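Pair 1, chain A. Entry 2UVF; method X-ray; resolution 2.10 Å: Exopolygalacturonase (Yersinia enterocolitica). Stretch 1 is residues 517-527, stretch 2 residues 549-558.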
# COMPACT_ATOMS: atom_id res chain seq x y z
N ALA A 517 -13.98 -16.38 11.23
CA ALA A 517 -13.74 -15.20 10.39
C ALA A 517 -14.96 -14.87 9.55
O ALA A 517 -15.74 -15.75 9.18
CB ALA A 517 -12.51 -15.40 9.50
N GLN A 518 -15.11 -13.58 9.25
CA GLN A 518 -16.26 -13.06 8.51
C GLN A 518 -15.98 -11.70 7.87
O GLN A 518 -15.27 -10.86 8.44
CB GLN A 518 -17.50 -12.98 9.42
CG GLN A 518 -17.29 -12.14 10.70
CD GLN A 518 -18.24 -12.52 11.84
OE1 GLN A 518 -19.47 -12.41 11.72
NE2 GLN A 518 -17.67 -12.94 12.97
N PHE A 519 -16.54 -11.50 6.69
CA PHE A 519 -16.52 -10.21 6.01
C PHE A 519 -17.93 -9.64 5.96
O PHE A 519 -18.88 -10.33 5.57
CB PHE A 519 -15.94 -10.34 4.60
CG PHE A 519 -14.52 -10.83 4.57
CD1 PHE A 519 -13.48 -10.02 5.04
CD2 PHE A 519 -14.21 -12.09 4.06
CE1 PHE A 519 -12.16 -10.47 5.02
CE2 PHE A 519 -12.91 -12.54 4.02
CZ PHE A 519 -11.87 -11.73 4.50
N TYR A 520 -18.07 -8.40 6.40
CA TYR A 520 -19.36 -7.71 6.34
C TYR A 520 -19.21 -6.19 6.24
O TYR A 520 -18.18 -5.61 6.63
CB TYR A 520 -20.29 -8.14 7.50
CG TYR A 520 -19.89 -7.66 8.87
CD1 TYR A 520 -20.30 -6.40 9.33
CD2 TYR A 520 -19.14 -8.47 9.73
CE1 TYR A 520 -19.93 -5.95 10.60
CE2 TYR A 520 -18.77 -8.03 11.00
CZ TYR A 520 -19.17 -6.78 11.43
OH TYR A 520 -18.81 -6.33 12.68
N ASP A 521 -20.24 -5.54 5.70
CA ASP A 521 -20.26 -4.09 5.55
C ASP A 521 -19.15 -3.66 4.56
O ASP A 521 -18.20 -2.96 4.90
CB ASP A 521 -20.15 -3.40 6.93
CG ASP A 521 -20.33 -1.91 6.86
OD1 ASP A 521 -20.98 -1.42 5.91
OD2 ASP A 521 -19.81 -1.21 7.77
N PHE A 522 -19.30 -4.15 3.32
CA PHE A 522 -18.44 -3.80 2.19
C PHE A 522 -19.28 -3.03 1.20
O PHE A 522 -20.40 -3.42 0.87
CB PHE A 522 -17.88 -5.05 1.50
CG PHE A 522 -16.58 -5.55 2.07
CD1 PHE A 522 -16.42 -5.77 3.44
CD2 PHE A 522 -15.50 -5.83 1.22
CE1 PHE A 522 -15.21 -6.23 3.95
CE2 PHE A 522 -14.28 -6.31 1.74
CZ PHE A 522 -14.15 -6.50 3.09
N THR A 523 -18.70 -1.95 0.70
CA THR A 523 -19.33 -1.08 -0.27
C THR A 523 -18.46 -0.95 -1.53
O THR A 523 -17.29 -0.52 -1.46
CB THR A 523 -19.59 0.30 0.35
OG1 THR A 523 -20.50 0.14 1.45
CG2 THR A 523 -20.18 1.27 -0.66
N LEU A 524 -19.06 -1.35 -2.65
CA LEU A 524 -18.53 -1.11 -3.98
C LEU A 524 -19.47 -0.13 -4.73
O LEU A 524 -20.61 -0.46 -5.02
CB LEU A 524 -18.39 -2.43 -4.74
CG LEU A 524 -17.36 -2.49 -5.87
CD1 LEU A 524 -16.01 -2.92 -5.34
CD2 LEU A 524 -17.83 -3.47 -6.92
N LYS A 525 -18.95 1.06 -5.03
CA LYS A 525 -19.75 2.17 -5.57
C LYS A 525 -18.95 2.97 -6.60
O LYS A 525 -17.76 3.21 -6.40
CB LYS A 525 -20.17 3.11 -4.44
CG LYS A 525 -21.41 3.93 -4.76
CD LYS A 525 -21.98 4.62 -3.51
CE LYS A 525 -22.35 3.61 -2.42
NZ LYS A 525 -23.42 4.11 -1.47
N ASN A 526 -19.62 3.37 -7.69
CA ASN A 526 -19.03 4.28 -8.69
C ASN A 526 -17.70 3.74 -9.23
O ASN A 526 -16.69 4.42 -9.16
CB ASN A 526 -18.79 5.68 -8.11
CG ASN A 526 -20.04 6.31 -7.50
OD1 ASN A 526 -21.16 5.89 -7.75
ND2 ASN A 526 -19.83 7.34 -6.69
N VAL A 527 -17.72 2.50 -9.73
CA VAL A 527 -16.52 1.78 -10.17
C VAL A 527 -16.77 1.26 -11.59
O VAL A 527 -17.80 0.67 -11.87
CB VAL A 527 -16.16 0.59 -9.22
CG1 VAL A 527 -15.20 -0.42 -9.88
CG2 VAL A 527 -15.61 1.11 -7.88
N ALA A 549 -20.19 -20.18 8.01
CA ALA A 549 -19.31 -19.13 7.48
C ALA A 549 -19.91 -18.44 6.25
O ALA A 549 -19.79 -18.94 5.12
CB ALA A 549 -17.92 -19.69 7.16
N TRP A 550 -20.58 -17.31 6.48
CA TRP A 550 -21.08 -16.49 5.38
C TRP A 550 -20.70 -15.01 5.51
O TRP A 550 -20.43 -14.51 6.60
CB TRP A 550 -22.60 -16.67 5.15
CG TRP A 550 -23.46 -16.48 6.37
CD1 TRP A 550 -23.82 -15.28 6.95
CD2 TRP A 550 -24.09 -17.51 7.15
NE1 TRP A 550 -24.62 -15.51 8.06
CE2 TRP A 550 -24.80 -16.86 8.20
CE3 TRP A 550 -24.10 -18.91 7.07
CZ2 TRP A 550 -25.53 -17.58 9.16
CZ3 TRP A 550 -24.82 -19.63 8.03
CH2 TRP A 550 -25.53 -18.96 9.06
N HIS A 551 -20.69 -14.35 4.35
CA HIS A 551 -20.48 -12.91 4.25
C HIS A 551 -21.84 -12.24 4.25
O HIS A 551 -22.83 -12.82 3.81
CB HIS A 551 -19.75 -12.56 2.94
CG HIS A 551 -18.62 -13.48 2.60
ND1 HIS A 551 -17.34 -13.29 3.07
CD2 HIS A 551 -18.59 -14.61 1.85
CE1 HIS A 551 -16.56 -14.26 2.62
NE2 HIS A 551 -17.29 -15.07 1.88
N ARG A 552 -21.89 -11.01 4.74
CA ARG A 552 -23.16 -10.32 4.83
C ARG A 552 -22.94 -8.83 4.63
O ARG A 552 -21.81 -8.36 4.74
CB ARG A 552 -23.88 -10.65 6.16
CG ARG A 552 -23.30 -9.97 7.38
CD ARG A 552 -23.78 -10.56 8.71
NE ARG A 552 -23.27 -9.76 9.82
CZ ARG A 552 -23.92 -8.74 10.39
NH1 ARG A 552 -25.16 -8.43 9.98
NH2 ARG A 552 -23.35 -8.05 11.37
N LEU A 553 -24.01 -8.11 4.33
CA LEU A 553 -23.97 -6.64 4.23
C LEU A 553 -23.02 -6.08 3.16
O LEU A 553 -22.26 -5.16 3.42
CB LEU A 553 -23.71 -6.00 5.61
CG LEU A 553 -24.82 -6.21 6.67
CD1 LEU A 553 -24.31 -5.80 8.02
CD2 LEU A 553 -26.12 -5.45 6.29
N VAL A 554 -23.09 -6.66 1.96
CA VAL A 554 -22.40 -6.13 0.78
C VAL A 554 -23.33 -5.19 -0.00
O VAL A 554 -24.34 -5.62 -0.55
CB VAL A 554 -21.87 -7.27 -0.14
CG1 VAL A 554 -21.21 -6.71 -1.39
CG2 VAL A 554 -20.90 -8.19 0.60
N HIS A 555 -22.97 -3.91 -0.05
CA HIS A 555 -23.74 -2.88 -0.78
C HIS A 555 -23.02 -2.48 -2.07
O HIS A 555 -21.96 -1.85 -2.03
CB HIS A 555 -23.96 -1.64 0.10
CG HIS A 555 -24.14 -1.95 1.55
ND1 HIS A 555 -25.28 -2.54 2.06
CD2 HIS A 555 -23.31 -1.77 2.61
CE1 HIS A 555 -25.15 -2.70 3.36
NE2 HIS A 555 -23.97 -2.24 3.72
N VAL A 556 -23.58 -2.88 -3.21
CA VAL A 556 -23.00 -2.60 -4.53
C VAL A 556 -23.90 -1.67 -5.36
O VAL A 556 -25.04 -2.00 -5.66
CB VAL A 556 -22.65 -3.91 -5.31
CG1 VAL A 556 -22.15 -3.60 -6.73
CG2 VAL A 556 -21.59 -4.72 -4.56
N ASN A 557 -23.36 -0.49 -5.71
CA ASN A 557 -24.10 0.58 -6.39
C ASN A 557 -23.35 1.27 -7.54
O ASN A 557 -22.20 1.68 -7.38
CB ASN A 557 -24.56 1.64 -5.37
CG ASN A 557 -25.92 1.32 -4.74
OD1 ASN A 557 -26.96 1.38 -5.42
ND2 ASN A 557 -25.92 0.97 -3.45
N ASN A 558 -24.02 1.39 -8.69
CA ASN A 558 -23.49 2.14 -9.84
C ASN A 558 -22.10 1.69 -10.33
O ASN A 558 -21.13 2.44 -10.28
CB ASN A 558 -23.55 3.66 -9.55
CG ASN A 558 -23.08 4.50 -10.74
OD1 ASN A 558 -23.24 4.11 -11.90
ND2 ASN A 558 -22.51 5.68 -10.46

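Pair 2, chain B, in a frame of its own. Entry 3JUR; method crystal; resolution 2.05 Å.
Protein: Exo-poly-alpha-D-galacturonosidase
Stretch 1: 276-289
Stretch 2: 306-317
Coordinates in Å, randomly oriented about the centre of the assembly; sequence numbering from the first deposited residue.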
# COMPACT_ATOMS: atom_id res chain seq x y z
N ILE B 276 45.57 11.37 -17.53
CA ILE B 276 46.03 11.04 -16.18
C ILE B 276 45.58 9.63 -15.80
O ILE B 276 46.34 8.86 -15.21
CB ILE B 276 45.58 12.11 -15.15
CG1 ILE B 276 46.26 13.45 -15.47
CG2 ILE B 276 45.91 11.69 -13.72
CD1 ILE B 276 45.51 14.66 -14.97
N GLY B 277 44.34 9.29 -16.16
CA GLY B 277 43.80 7.94 -16.02
C GLY B 277 43.84 7.34 -14.62
O GLY B 277 44.10 6.15 -14.47
N VAL B 278 43.59 8.16 -13.60
CA VAL B 278 43.56 7.69 -12.22
C VAL B 278 42.15 7.83 -11.67
O VAL B 278 41.60 8.93 -11.67
CB VAL B 278 44.59 8.43 -11.31
CG1 VAL B 278 44.43 8.00 -9.86
CG2 VAL B 278 46.02 8.17 -11.79
N PRO B 279 41.54 6.72 -11.21
CA PRO B 279 40.18 6.80 -10.71
C PRO B 279 40.13 7.30 -9.27
O PRO B 279 41.13 7.23 -8.57
CB PRO B 279 39.69 5.35 -10.79
CG PRO B 279 40.92 4.52 -10.68
CD PRO B 279 42.08 5.34 -11.18
N SER B 280 38.98 7.84 -8.85
CA SER B 280 38.68 7.92 -7.43
C SER B 280 38.11 6.56 -7.04
O SER B 280 37.23 6.03 -7.74
CB SER B 280 37.66 9.01 -7.12
OG SER B 280 38.29 10.23 -6.76
N GLU B 281 38.61 6.00 -5.95
CA GLU B 281 38.21 4.66 -5.53
C GLU B 281 38.45 4.43 -4.05
O GLU B 281 39.37 5.02 -3.45
CB GLU B 281 38.92 3.58 -6.38
CG GLU B 281 40.43 3.62 -6.31
CD GLU B 281 41.10 2.51 -7.11
OE1 GLU B 281 42.33 2.63 -7.37
OE2 GLU B 281 40.40 1.53 -7.47
N TYR B 282 37.63 3.57 -3.45
CA TYR B 282 37.70 3.25 -2.03
C TYR B 282 37.48 4.50 -1.18
O TYR B 282 38.35 4.93 -0.42
CB TYR B 282 39.02 2.54 -1.70
CG TYR B 282 39.12 1.15 -2.30
CD1 TYR B 282 38.20 0.16 -1.97
CD2 TYR B 282 40.17 0.82 -3.17
CE1 TYR B 282 38.29 -1.12 -2.51
CE2 TYR B 282 40.27 -0.47 -3.71
CZ TYR B 282 39.32 -1.43 -3.37
OH TYR B 282 39.40 -2.70 -3.89
N ILE B 283 36.31 5.10 -1.37
CA ILE B 283 35.88 6.29 -0.64
C ILE B 283 34.70 5.90 0.25
O ILE B 283 33.70 5.34 -0.23
CB ILE B 283 35.41 7.45 -1.59
CG1 ILE B 283 36.32 7.62 -2.82
CG2 ILE B 283 35.24 8.77 -0.80
CD1 ILE B 283 37.73 8.07 -2.54
N LEU B 284 34.84 6.18 1.54
CA LEU B 284 33.81 5.89 2.52
C LEU B 284 33.23 7.20 3.04
O LEU B 284 33.96 8.05 3.54
CB LEU B 284 34.38 5.03 3.67
CG LEU B 284 33.46 4.62 4.81
CD1 LEU B 284 32.29 3.75 4.30
CD2 LEU B 284 34.25 3.87 5.87
N VAL B 285 31.92 7.35 2.89
CA VAL B 285 31.19 8.54 3.34
C VAL B 285 30.12 8.08 4.34
O VAL B 285 29.14 7.44 3.94
CB VAL B 285 30.53 9.27 2.14
CG1 VAL B 285 29.80 10.55 2.58
CG2 VAL B 285 31.58 9.57 1.07
N ARG B 286 30.32 8.36 5.63
CA ARG B 286 29.40 7.83 6.64
C ARG B 286 29.10 8.79 7.79
O ARG B 286 29.93 9.65 8.13
CB ARG B 286 29.94 6.50 7.20
CG ARG B 286 31.22 6.65 7.99
CD ARG B 286 31.75 5.31 8.48
NE ARG B 286 32.79 5.48 9.48
CZ ARG B 286 33.47 4.48 10.04
NH1 ARG B 286 33.23 3.23 9.68
NH2 ARG B 286 34.39 4.74 10.96
N ASP B 287 27.91 8.63 8.38
CA ASP B 287 27.50 9.39 9.58
C ASP B 287 27.54 10.91 9.41
O ASP B 287 27.81 11.64 10.37
CB ASP B 287 28.35 8.98 10.81
CG ASP B 287 28.41 7.48 11.02
OD1 ASP B 287 27.36 6.81 10.97
OD2 ASP B 287 29.53 6.97 11.25
N ASN B 288 27.28 11.39 8.19
CA ASN B 288 27.26 12.82 7.90
C ASN B 288 25.86 13.40 7.91
O ASN B 288 24.87 12.66 7.79
CB ASN B 288 27.91 13.12 6.55
CG ASN B 288 29.34 12.65 6.48
OD1 ASN B 288 30.23 13.23 7.10
ND2 ASN B 288 29.57 11.60 5.71
N LEU B 289 25.79 14.72 8.03
CA LEU B 289 24.53 15.43 8.06
C LEU B 289 24.55 16.61 7.09
O LEU B 289 25.37 17.52 7.22
CB LEU B 289 24.21 15.91 9.49
CG LEU B 289 22.97 16.78 9.71
CD1 LEU B 289 21.68 16.06 9.28
CD2 LEU B 289 22.88 17.26 11.16
N SER B 306 36.07 11.08 -15.85
CA SER B 306 36.74 10.48 -17.01
C SER B 306 37.86 9.50 -16.63
O SER B 306 38.25 8.66 -17.44
CB SER B 306 37.30 11.57 -17.93
OG SER B 306 36.25 12.38 -18.44
N GLY B 307 38.38 9.62 -15.42
CA GLY B 307 39.40 8.70 -14.91
C GLY B 307 38.78 7.46 -14.28
O GLY B 307 39.49 6.50 -13.98
N GLY B 308 37.46 7.48 -14.10
CA GLY B 308 36.75 6.39 -13.44
C GLY B 308 36.43 6.71 -11.99
O GLY B 308 37.17 7.44 -11.32
N VAL B 309 35.30 6.18 -11.52
CA VAL B 309 34.94 6.19 -10.10
C VAL B 309 34.39 4.80 -9.77
O VAL B 309 33.47 4.31 -10.43
CB VAL B 309 33.89 7.28 -9.75
CG1 VAL B 309 33.53 7.24 -8.25
CG2 VAL B 309 34.38 8.69 -10.14
N ARG B 310 34.97 4.16 -8.76
CA ARG B 310 34.52 2.82 -8.36
C ARG B 310 34.67 2.63 -6.86
O ARG B 310 35.45 3.34 -6.22
CB ARG B 310 35.30 1.73 -9.11
CG ARG B 310 36.81 1.84 -8.98
CD ARG B 310 37.49 0.48 -9.01
NE ARG B 310 37.89 0.07 -10.35
CZ ARG B 310 39.15 -0.13 -10.73
NH1 ARG B 310 40.17 0.02 -9.88
NH2 ARG B 310 39.41 -0.50 -11.98
N ASN B 311 33.92 1.68 -6.30
CA ASN B 311 34.02 1.29 -4.89
C ASN B 311 33.86 2.46 -3.93
O ASN B 311 34.78 2.84 -3.20
CB ASN B 311 35.30 0.50 -4.63
CG ASN B 311 35.37 -0.76 -5.45
OD1 ASN B 311 34.37 -1.45 -5.62
ND2 ASN B 311 36.55 -1.05 -5.98
N VAL B 312 32.66 3.04 -3.96
CA VAL B 312 32.30 4.12 -3.08
C VAL B 312 31.15 3.63 -2.23
O VAL B 312 30.15 3.13 -2.76
CB VAL B 312 31.87 5.37 -3.87
CG1 VAL B 312 31.33 6.44 -2.93
CG2 VAL B 312 33.04 5.91 -4.69
N VAL B 313 31.30 3.76 -0.91
CA VAL B 313 30.24 3.41 0.02
C VAL B 313 29.82 4.67 0.79
O VAL B 313 30.66 5.32 1.44
CB VAL B 313 30.68 2.31 1.03
CG1 VAL B 313 29.57 2.04 2.04
CG2 VAL B 313 31.08 1.02 0.31
N ALA B 314 28.54 4.99 0.70
CA ALA B 314 27.93 6.05 1.50
C ALA B 314 26.89 5.42 2.42
O ALA B 314 25.84 4.96 1.96
CB ALA B 314 27.28 7.11 0.60
N ARG B 315 27.21 5.38 3.71
CA ARG B 315 26.38 4.68 4.68
C ARG B 315 25.97 5.56 5.86
O ARG B 315 26.79 6.31 6.40
CB ARG B 315 27.10 3.43 5.18
CG ARG B 315 26.25 2.54 6.06
CD ARG B 315 27.02 1.34 6.60
NE ARG B 315 28.22 1.74 7.35
CZ ARG B 315 28.23 2.26 8.58
NH1 ARG B 315 27.10 2.49 9.24
NH2 ARG B 315 29.39 2.56 9.15
N ASN B 316 24.70 5.44 6.25
CA ASN B 316 24.16 6.09 7.45
C ASN B 316 24.34 7.60 7.44
O ASN B 316 24.76 8.20 8.42
CB ASN B 316 24.77 5.48 8.73
CG ASN B 316 23.95 5.79 9.97
OD1 ASN B 316 22.72 5.71 9.95
ND2 ASN B 316 24.63 6.16 11.05
N ASN B 317 24.03 8.22 6.31
CA ASN B 317 24.04 9.66 6.21
C ASN B 317 22.62 10.18 6.29
O ASN B 317 21.65 9.45 6.04
CB ASN B 317 24.72 10.11 4.92
CG ASN B 317 26.14 9.61 4.80
OD1 ASN B 317 27.04 10.09 5.50
ND2 ASN B 317 26.35 8.64 3.92
O HOH W 1 41.01 4.79 -15.27
O HOH W 2 27.13 4.31 11.65
O HOH W 3 30.22 4.10 11.75

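Both pairs are two neighbouring parallel strands of one chain. The strand axes approach to 4.6 Å in each, with N-to-C directions 1° apart in pair 1 and 8° apart in pair 2. Over 14 central residues the backbones superpose with an RMSD of 0.3 Å. The contact buries 833 Å² in pair 1 and 962 Å² in pair 2.

The backbone ladder is shared. In pair 1, H555(A) N donates to F522(A) O at 2.8 Å, and L524(A) N donates to H555(A) O at 3.0 Å. At the matched positions of pair 2, V313(B) N donates to I283(B) O at 3.0 Å, and V285(B) N donates to V313(B) O at 2.8 Å. Both pairs also carry residues with positive phi at the same places: D521(A) and L553(A) match Y282(B) and N311(B). L553(A) and N311(B) both point toward the other strand. L553(A) CD1 lies 4.3 Å from Y520(A) CD1, an apolar contact. N311(B) ND2 lies 3.8 Å from Y282(B) CZ, beside a different ring one position further along.

F522(A), L524(A), V554(A) and V556(A) share one buried face, as do I283(B), V285(B), V312(B) and A314(B); these residues are apolar. F522(A) matches I283(B), and V554(A) matches V312(B). The contact is F522(A) CB to V554(A) CG2 at 4.4 Å in pair 1, and I283(B) CG1 to V312(B) CG2 at 4.1 Å in pair 2. In both, the end of the first side chain leads away from the other strand. Next, L524(A) matches V285(B), and V556(A) matches A314(B). Pair 1 places L524(A) CB 3.9 Å from V556(A) CG2. Pair 2 uses two smaller residues, with V285(B) CB 4.2 Å from A314(B) CB. L524(A) CA and V556(A) CA are 4.7 Å apart; V285(B) CA and A314(B) CA are 4.5 Å apart.

F519(A) and H551(A) match S280(B) and V309(B). In pair 1 the F519(A) and H551(A) rings meet rim to rim, their centroids 5.7 Å apart and their planes at 12°. In pair 2 the side chains are small, and S280(B) CB lies 4.5 Å from V309(B) CG2.

The other face differs more. R552(A) matches R310(B) and Y520(A) matches E281(B). R552(A) CZ lies over the Y520(A) ring, 4.7 Å from its centroid, a cation-pi contact. R310(B) NH1 instead makes a salt bridge to E281(B) OE2 at 2.9 Å. T523(A) and H555(A) match L284(B) and V313(B). The first pair is polar, with T523(A) OG1 at the edge of the imidazole, 3.6 Å from H555(A) CD2. The second is apolar, with L284(B) CD1 3.9 Å from V313(B) CB. K525(A) and N557(A) match R286(B) and R315(B). K525(A) CG lies 3.9 Å from N557(A) CB, whereas R286(B) NH1 comes within 3.9 Å of the like charge at R315(B) NH2.

Past the strands the solutions converge. N558(A) ND2 donates to N526(A) OD1 at 3.0 Å, and N316(B) ND2 donates to D287(B) OD1 at 2.8 Å. In pair 2, two waters also link D287(B) to R315(B).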